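Local coordinates for protein xylanase Y (Bacillus halodurans, PDB 1WU4) that hydrolyses xylooligosaccharides of three or more units, releasing xylose from the reducing end with inversion of the anomeric configuration, at residues A[251-261]-A[305-316]. The protein carries 1 engineered substitution. Numbering follows the deposited sequence.
Sequences PNDEKGYGHFF and RYKIDGEPFEEK
Pro-251 meets Ile-308 tip to tip, CG to CD1 at 3.7 Å, where the loop between strand 245-246 and helix 265-278 of this (alpha/alpha)6 barrel comes up against a small beta hairpin, strands 304-306 and 312-313. A type I turn from Asp-253 to Gly-256 then carries the loop back toward the hairpin. At Gly-258 a water takes over: it donates to the carbonyl O, accepts from Ile-308 N and also bonds His-259 ND1, tying the loop to the hairpin's own turn. The His-259 imidazole receives the edge of Phe-313 on one face in an edge-to-face pair, planes 57° apart, with CZ of Phe-313 over the ring centre. Phe-260 makes the single antiparallel bridge, a hydrogen-bonded pair with Tyr-306: its N gives a short, nearly straight bond to Tyr-306 O (2.8 Å), while the return bond from Tyr-306 N is weak. Phe-261, about 7 Å by side chain from Asp-263, the probable proton acceptor, has the guanidinium of Arg-305 stacked flat over one face of its ring, a cation-pi stack with CZ of Arg-305 3.6 Å from the ring centroid and planes 23° apart. CG of Arg-305 stands anti to the backbone N (chi1 173°) and packs on CD2 of that ring, beside CB, before the chain bends at chi3 to lay the guanidinium over it. An alanine in place of Arg-305 is likely to leave the Phe-261 face without its cation and the Glu-315 carboxylate without its mate. Arg-305 grips that carboxylate side-on, with OE1 in the guanidinium plane: NE and NH2 of Arg-305 both reach OE1 of Glu-315, at 2.8 and 2.9 Å, from the same face of the carboxylate plane.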
ATOM      1  N   PRO A 251      16.694 -12.482  -0.694  1.00  9.67           N
ATOM      2  CA  PRO A 251      15.587 -12.821  -1.593  1.00  9.85           C
ATOM      3  C   PRO A 251      15.137 -14.273  -1.597  1.00 10.67           C
ATOM      4  O   PRO A 251      15.952 -15.185  -1.491  1.00 11.14           O
ATOM      5  CB  PRO A 251      16.115 -12.414  -2.970  1.00  9.65           C
ATOM      6  CG  PRO A 251      17.154 -11.374  -2.664  1.00 11.18           C
ATOM      7  CD  PRO A 251      17.835 -11.942  -1.454  1.00 11.43           C
ATOM      8  N   ASN A 252      13.829 -14.474  -1.723  1.00 10.00           N
ATOM      9  CA  ASN A 252      13.267 -15.814  -1.831  1.00  9.50           C
ATOM     10  C   ASN A 252      12.892 -15.927  -3.307  1.00 10.06           C
ATOM     11  O   ASN A 252      11.867 -15.393  -3.742  1.00 10.39           O
ATOM     12  CB  ASN A 252      12.015 -15.975  -0.969  1.00  9.85           C
ATOM     13  CG  ASN A 252      11.309 -17.297  -1.222  1.00  9.49           C
ATOM     14  OD1 ASN A 252      11.683 -18.055  -2.120  1.00 10.66           O
ATOM     15  ND2 ASN A 252      10.280 -17.579  -0.431  1.00 11.74           N
ATOM     16  N   ASP A 253      13.732 -16.609  -4.078  1.00  9.34           N
ATOM     17  CA  ASP A 253      13.502 -16.758  -5.509  1.00 11.36           C
ATOM     18  C   ASP A 253      13.040 -18.159  -5.890  1.00 12.31           C
ATOM     19  O   ASP A 253      13.151 -18.562  -7.047  1.00 12.53           O
ATOM     20  CB  ASP A 253      14.788 -16.409  -6.268  1.00 11.13           C
ATOM     21  CG  ASP A 253      14.537 -16.105  -7.728  1.00 11.61           C
ATOM     22  OD1 ASP A 253      13.527 -15.435  -8.025  1.00 11.54           O
ATOM     23  OD2 ASP A 253      15.360 -16.519  -8.573  1.00 11.80           O
ATOM     24  N   GLU A 254      12.512 -18.892  -4.917  1.00 10.98           N
ATOM     25  CA  GLU A 254      12.040 -20.252  -5.152  1.00 13.48           C
ATOM     26  C   GLU A 254      11.040 -20.331  -6.299  1.00 16.16           C
ATOM     27  O   GLU A 254      11.013 -21.314  -7.044  1.00 16.06           O
ATOM     28  CB  GLU A 254      11.412 -20.809  -3.873  1.00 15.42           C
ATOM     29  CG  GLU A 254      12.420 -21.099  -2.771  1.00 15.06           C
ATOM     30  CD  GLU A 254      11.765 -21.403  -1.437  1.00 19.23           C
ATOM     31  OE1 GLU A 254      10.686 -22.031  -1.435  1.00 19.90           O
ATOM     32  OE2 GLU A 254      12.334 -21.023  -0.390  1.00 19.21           O
ATOM     33  N   LYS A 255      10.223 -19.291  -6.447  1.00 12.80           N
ATOM     34  CA  LYS A 255       9.224 -19.260  -7.507  1.00 14.53           C
ATOM     35  C   LYS A 255       9.352 -18.037  -8.411  1.00 11.61           C
ATOM     36  O   LYS A 255       8.403 -17.658  -9.097  1.00 14.49           O
ATOM     37  CB  LYS A 255       7.817 -19.326  -6.904  1.00 15.52           C
ATOM     38  CG  LYS A 255       7.507 -20.644  -6.203  1.00 21.63           C
ATOM     39  CD  LYS A 255       7.646 -21.819  -7.162  1.00 24.86           C
ATOM     40  CE  LYS A 255       7.403 -23.145  -6.462  1.00 28.62           C
ATOM     41  NZ  LYS A 255       7.638 -24.296  -7.376  1.00 32.58           N
ATOM     42  N   GLY A 256      10.529 -17.418  -8.403  1.00 10.70           N
ATOM     43  CA  GLY A 256      10.769 -16.263  -9.253  1.00 11.29           C
ATOM     44  C   GLY A 256      10.509 -14.885  -8.671  1.00 10.77           C
ATOM     45  O   GLY A 256      10.629 -13.888  -9.381  1.00 11.38           O
ATOM     46  N   TYR A 257      10.175 -14.818  -7.387  1.00 10.33           N
ATOM     47  CA  TYR A 257       9.884 -13.544  -6.731  1.00 10.09           C
ATOM     48  C   TYR A 257      11.074 -12.918  -6.005  1.00 10.40           C
ATOM     49  O   TYR A 257      10.899 -12.021  -5.181  1.00  9.99           O
ATOM     50  CB  TYR A 257       8.731 -13.732  -5.741  1.00  9.24           C
ATOM     51  CG  TYR A 257       7.402 -14.010  -6.402  1.00 10.67           C
ATOM     52  CD1 TYR A 257       6.573 -12.965  -6.808  1.00 11.39           C
ATOM     53  CD2 TYR A 257       6.982 -15.318  -6.639  1.00 11.62           C
ATOM     54  CE1 TYR A 257       5.353 -13.218  -7.433  1.00 13.34           C
ATOM     55  CE2 TYR A 257       5.762 -15.583  -7.265  1.00 12.65           C
ATOM     56  CZ  TYR A 257       4.955 -14.528  -7.657  1.00 15.50           C
ATOM     57  OH  TYR A 257       3.747 -14.786  -8.270  1.00 18.56           O
ATOM     58  N   GLY A 258      12.283 -13.367  -6.320  1.00  9.07           N
ATOM     59  CA  GLY A 258      13.449 -12.825  -5.645  1.00  8.29           C
ATOM     60  C   GLY A 258      14.131 -11.640  -6.301  1.00 10.16           C
ATOM     61  O   GLY A 258      15.268 -11.327  -5.958  1.00 10.34           O
ATOM     62  N   HIS A 259      13.446 -10.957  -7.213  1.00  9.18           N
ATOM     63  CA  HIS A 259      14.048  -9.826  -7.908  1.00  8.73           C
ATOM     64  C   HIS A 259      13.252  -8.537  -7.742  1.00  9.82           C
ATOM     65  O   HIS A 259      12.232  -8.509  -7.047  1.00  8.91           O
ATOM     66  CB  HIS A 259      14.197 -10.180  -9.390  1.00 11.17           C
ATOM     67  CG  HIS A 259      14.812 -11.525  -9.616  1.00 10.61           C
ATOM     68  ND1 HIS A 259      16.096 -11.830  -9.218  1.00 10.71           N
ATOM     69  CD2 HIS A 259      14.301 -12.663 -10.139  1.00 10.42           C
ATOM     70  CE1 HIS A 259      16.348 -13.101  -9.483  1.00  9.07           C
ATOM     71  NE2 HIS A 259      15.274 -13.629 -10.042  1.00  9.60           N
ATOM     72  N   PHE A 260      13.738  -7.463  -8.360  1.00  8.78           N
ATOM     73  CA  PHE A 260      13.057  -6.176  -8.285  1.00  9.17           C
ATOM     74  C   PHE A 260      12.001  -6.150  -9.375  1.00  8.64           C
ATOM     75  O   PHE A 260      12.314  -6.017 -10.561  1.00 10.04           O
ATOM     76  CB  PHE A 260      14.038  -5.019  -8.494  1.00  8.44           C
ATOM     77  CG  PHE A 260      13.423  -3.665  -8.269  1.00  8.57           C
ATOM     78  CD1 PHE A 260      13.109  -3.237  -6.982  1.00  8.67           C
ATOM     79  CD2 PHE A 260      13.141  -2.825  -9.340  1.00  9.08           C
ATOM     80  CE1 PHE A 260      12.522  -1.995  -6.763  1.00  8.45           C
ATOM     81  CE2 PHE A 260      12.552  -1.579  -9.133  1.00  9.36           C
ATOM     82  CZ  PHE A 260      12.243  -1.163  -7.840  1.00  8.05           C
ATOM     83  N   PHE A 261      10.747  -6.299  -8.966  1.00  9.14           N
ATOM     84  CA  PHE A 261       9.645  -6.301  -9.909  1.00  8.86           C
ATOM     85  C   PHE A 261       8.398  -5.683  -9.278  1.00  8.69           C
ATOM     86  O   PHE A 261       8.481  -4.987  -8.267  1.00 10.18           O
ATOM     87  CB  PHE A 261       9.371  -7.731 -10.398  1.00 12.10           C
ATOM     88  CG  PHE A 261       8.849  -7.804 -11.813  1.00  9.94           C
ATOM     89  CD1 PHE A 261       7.705  -8.536 -12.107  1.00 11.46           C
ATOM     90  CD2 PHE A 261       9.511  -7.151 -12.855  1.00 10.82           C
ATOM     91  CE1 PHE A 261       7.226  -8.620 -13.414  1.00 14.38           C
ATOM     92  CE2 PHE A 261       9.038  -7.232 -14.166  1.00 12.14           C
ATOM     93  CZ  PHE A 261       7.893  -7.967 -14.444  1.00 11.36           C
ATOM     94  N   ARG A 305      13.067  -6.033 -15.421  1.00 13.06           N
ATOM     95  CA  ARG A 305      13.015  -6.733 -14.154  1.00 10.68           C
ATOM     96  C   ARG A 305      14.524  -6.729 -13.894  1.00  9.91           C
ATOM     97  O   ARG A 305      15.309  -6.932 -14.827  1.00 10.91           O
ATOM     98  CB  ARG A 305      12.539  -8.180 -14.324  1.00 10.71           C
ATOM     99  CG  ARG A 305      12.621  -9.009 -13.037  1.00 10.98           C
ATOM    100  CD  ARG A 305      12.475 -10.504 -13.297  1.00  9.36           C
ATOM    101  NE  ARG A 305      11.156 -10.874 -13.802  1.00  9.59           N
ATOM    102  CZ  ARG A 305      10.089 -11.102 -13.042  1.00 10.67           C
ATOM    103  NH1 ARG A 305      10.166 -10.999 -11.721  1.00 13.09           N
ATOM    104  NH2 ARG A 305       8.941 -11.452 -13.605  1.00 11.20           N
ATOM    105  N   TYR A 306      14.939  -6.473 -12.662  1.00 11.20           N
ATOM    106  CA  TYR A 306      16.367  -6.455 -12.340  1.00  9.99           C
ATOM    107  C   TYR A 306      16.639  -7.325 -11.130  1.00 10.42           C
ATOM    108  O   TYR A 306      15.787  -7.449 -10.248  1.00  9.96           O
ATOM    109  CB  TYR A 306      16.839  -5.044 -11.973  1.00  9.51           C
ATOM    110  CG  TYR A 306      16.562  -3.969 -12.991  1.00 10.36           C
ATOM    111  CD1 TYR A 306      17.443  -3.731 -14.046  1.00 11.60           C
ATOM    112  CD2 TYR A 306      15.410  -3.191 -12.905  1.00 11.48           C
ATOM    113  CE1 TYR A 306      17.181  -2.742 -14.991  1.00 12.20           C
ATOM    114  CE2 TYR A 306      15.137  -2.207 -13.842  1.00 11.98           C
ATOM    115  CZ  TYR A 306      16.022  -1.987 -14.880  1.00 11.10           C
ATOM    116  OH  TYR A 306      15.728  -1.021 -15.813  1.00 13.80           O
ATOM    117  N   LYS A 307      17.819  -7.937 -11.088  1.00 11.16           N
ATOM    118  CA  LYS A 307      18.195  -8.687  -9.898  1.00 10.16           C
ATOM    119  C   LYS A 307      18.404  -7.507  -8.948  1.00 10.85           C
ATOM    120  O   LYS A 307      18.631  -6.383  -9.408  1.00 11.36           O
ATOM    121  CB  LYS A 307      19.502  -9.452 -10.122  1.00 13.74           C
ATOM    122  CG  LYS A 307      19.403 -10.487 -11.231  1.00 15.08           C
ATOM    123  CD  LYS A 307      20.663 -11.332 -11.359  1.00 22.89           C
ATOM    124  CE  LYS A 307      20.740 -12.394 -10.282  1.00 26.62           C
ATOM    125  NZ  LYS A 307      21.888 -13.316 -10.515  1.00 27.22           N
ATOM    126  N   ILE A 308      18.332  -7.720  -7.643  1.00 11.14           N
ATOM    127  CA  ILE A 308      18.478  -6.572  -6.761  1.00 11.26           C
ATOM    128  C   ILE A 308      19.836  -5.889  -6.838  1.00 10.82           C
ATOM    129  O   ILE A 308      19.969  -4.741  -6.428  1.00 11.06           O
ATOM    130  CB  ILE A 308      18.135  -6.914  -5.286  1.00  9.91           C
ATOM    131  CG1 ILE A 308      19.082  -7.977  -4.733  1.00 11.11           C
ATOM    132  CG2 ILE A 308      16.681  -7.382  -5.202  1.00 11.25           C
ATOM    133  CD1 ILE A 308      18.924  -8.189  -3.236  1.00 12.70           C
ATOM    134  N   ASP A 309      20.839  -6.569  -7.384  1.00 11.00           N
ATOM    135  CA  ASP A 309      22.153  -5.944  -7.500  1.00 11.79           C
ATOM    136  C   ASP A 309      22.238  -5.063  -8.748  1.00 13.50           C
ATOM    137  O   ASP A 309      23.278  -4.470  -9.031  1.00 15.17           O
ATOM    138  CB  ASP A 309      23.266  -7.003  -7.502  1.00 12.59           C
ATOM    139  CG  ASP A 309      23.320  -7.815  -8.781  1.00 16.22           C
ATOM    140  OD1 ASP A 309      22.431  -7.667  -9.642  1.00 12.74           O
ATOM    141  OD2 ASP A 309      24.266  -8.620  -8.921  1.00 20.12           O
ATOM    142  N   GLY A 310      21.137  -4.981  -9.493  1.00 11.10           N
ATOM    143  CA  GLY A 310      21.109  -4.140 -10.677  1.00 11.92           C
ATOM    144  C   GLY A 310      21.187  -4.841 -12.019  1.00 12.52           C
ATOM    145  O   GLY A 310      20.877  -4.234 -13.045  1.00 13.61           O
ATOM    146  N   GLU A 311      21.594  -6.107 -12.028  1.00 12.00           N
ATOM    147  CA  GLU A 311      21.700  -6.847 -13.282  1.00 13.46           C
ATOM    148  C   GLU A 311      20.339  -6.905 -13.963  1.00 14.03           C
ATOM    149  O   GLU A 311      19.347  -7.317 -13.361  1.00 13.80           O
ATOM    150  CB  GLU A 311      22.214  -8.267 -13.034  1.00 15.03           C
ATOM    151  CG  GLU A 311      22.455  -9.055 -14.314  1.00 24.21           C
ATOM    152  CD  GLU A 311      23.026 -10.436 -14.058  1.00 25.83           C
ATOM    153  OE1 GLU A 311      24.090 -10.526 -13.407  1.00 29.78           O
ATOM    154  OE2 GLU A 311      22.416 -11.429 -14.508  1.00 33.60           O
ATOM    155  N   PRO A 312      20.274  -6.494 -15.236  1.00 12.84           N
ATOM    156  CA  PRO A 312      19.000  -6.512 -15.957  1.00 11.63           C
ATOM    157  C   PRO A 312      18.613  -7.824 -16.629  1.00 14.62           C
ATOM    158  O   PRO A 312      19.465  -8.578 -17.098  1.00 17.45           O
ATOM    159  CB  PRO A 312      19.182  -5.397 -16.977  1.00 13.85           C
ATOM    160  CG  PRO A 312      20.628  -5.571 -17.361  1.00 14.57           C
ATOM    161  CD  PRO A 312      21.310  -5.788 -16.015  1.00 13.57           C
ATOM    162  N   PHE A 313      17.308  -8.077 -16.662  1.00 13.39           N
ATOM    163  CA  PHE A 313      16.738  -9.242 -17.329  1.00 13.28           C
ATOM    164  C   PHE A 313      16.254  -8.690 -18.664  1.00 11.93           C
ATOM    165  O   PHE A 313      16.147  -7.475 -18.828  1.00 12.72           O
ATOM    166  CB  PHE A 313      15.517  -9.769 -16.569  1.00 11.27           C
ATOM    167  CG  PHE A 313      15.847 -10.617 -15.378  1.00 13.82           C
ATOM    168  CD1 PHE A 313      15.859 -12.004 -15.482  1.00 12.36           C
ATOM    169  CD2 PHE A 313      16.115 -10.033 -14.144  1.00 11.62           C
ATOM    170  CE1 PHE A 313      16.127 -12.801 -14.372  1.00 14.59           C
ATOM    171  CE2 PHE A 313      16.386 -10.822 -13.026  1.00 11.82           C
ATOM    172  CZ  PHE A 313      16.391 -12.209 -13.141  1.00 12.63           C
ATOM    173  N   GLU A 314      15.959  -9.569 -19.614  1.00 12.98           N
ATOM    174  CA  GLU A 314      15.447  -9.111 -20.899  1.00 13.73           C
ATOM    175  C   GLU A 314      14.018  -8.621 -20.696  1.00 12.10           C
ATOM    176  O   GLU A 314      13.588  -7.658 -21.328  1.00 13.41           O
ATOM    177  CB  GLU A 314      15.444 -10.246 -21.924  1.00 17.98           C
ATOM    178  CG  GLU A 314      16.815 -10.654 -22.425  1.00 26.20           C
ATOM    179  CD  GLU A 314      16.735 -11.682 -23.536  1.00 33.74           C
ATOM    180  OE1 GLU A 314      16.079 -11.397 -24.561  1.00 38.05           O
ATOM    181  OE2 GLU A 314      17.326 -12.772 -23.386  1.00 37.94           O
ATOM    182  N   GLU A 315      13.291  -9.287 -19.804  1.00 12.26           N
ATOM    183  CA  GLU A 315      11.904  -8.932 -19.529  1.00 10.66           C
ATOM    184  C   GLU A 315      11.720  -7.487 -19.083  1.00 13.85           C
ATOM    185  O   GLU A 315      12.418  -6.998 -18.191  1.00 12.09           O
ATOM    186  CB  GLU A 315      11.306  -9.869 -18.470  1.00 12.86           C
ATOM    187  CG  GLU A 315       9.889  -9.473 -18.056  1.00 13.89           C
ATOM    188  CD  GLU A 315       9.233 -10.459 -17.108  1.00 14.77           C
ATOM    189  OE1 GLU A 315       9.945 -11.107 -16.311  1.00 13.73           O
ATOM    190  OE2 GLU A 315       7.989 -10.573 -17.150  1.00 16.88           O
ATOM    191  N   LYS A 316      10.773  -6.808 -19.719  1.00 12.52           N
ATOM    192  CA  LYS A 316      10.472  -5.426 -19.383  1.00 11.37           C
ATOM    193  C   LYS A 316       9.562  -5.378 -18.165  1.00 12.70           C
ATOM    194  O   LYS A 316       8.855  -6.339 -17.856  1.00 11.90           O
ATOM    195  CB  LYS A 316       9.750  -4.735 -20.544  1.00 14.13           C
ATOM    196  CG  LYS A 316      10.567  -4.559 -21.811  1.00 18.58           C
ATOM    197  CD  LYS A 316      11.646  -3.507 -21.638  1.00 22.80           C
ATOM    198  CE  LYS A 316      12.290  -3.166 -22.971  1.00 25.43           C
ATOM    199  NZ  LYS A 316      11.293  -2.606 -23.926  1.00 26.37           N
TER
HETATM  200  O   HOH W   1      17.519 -10.437  -7.205  1.00 10.99           O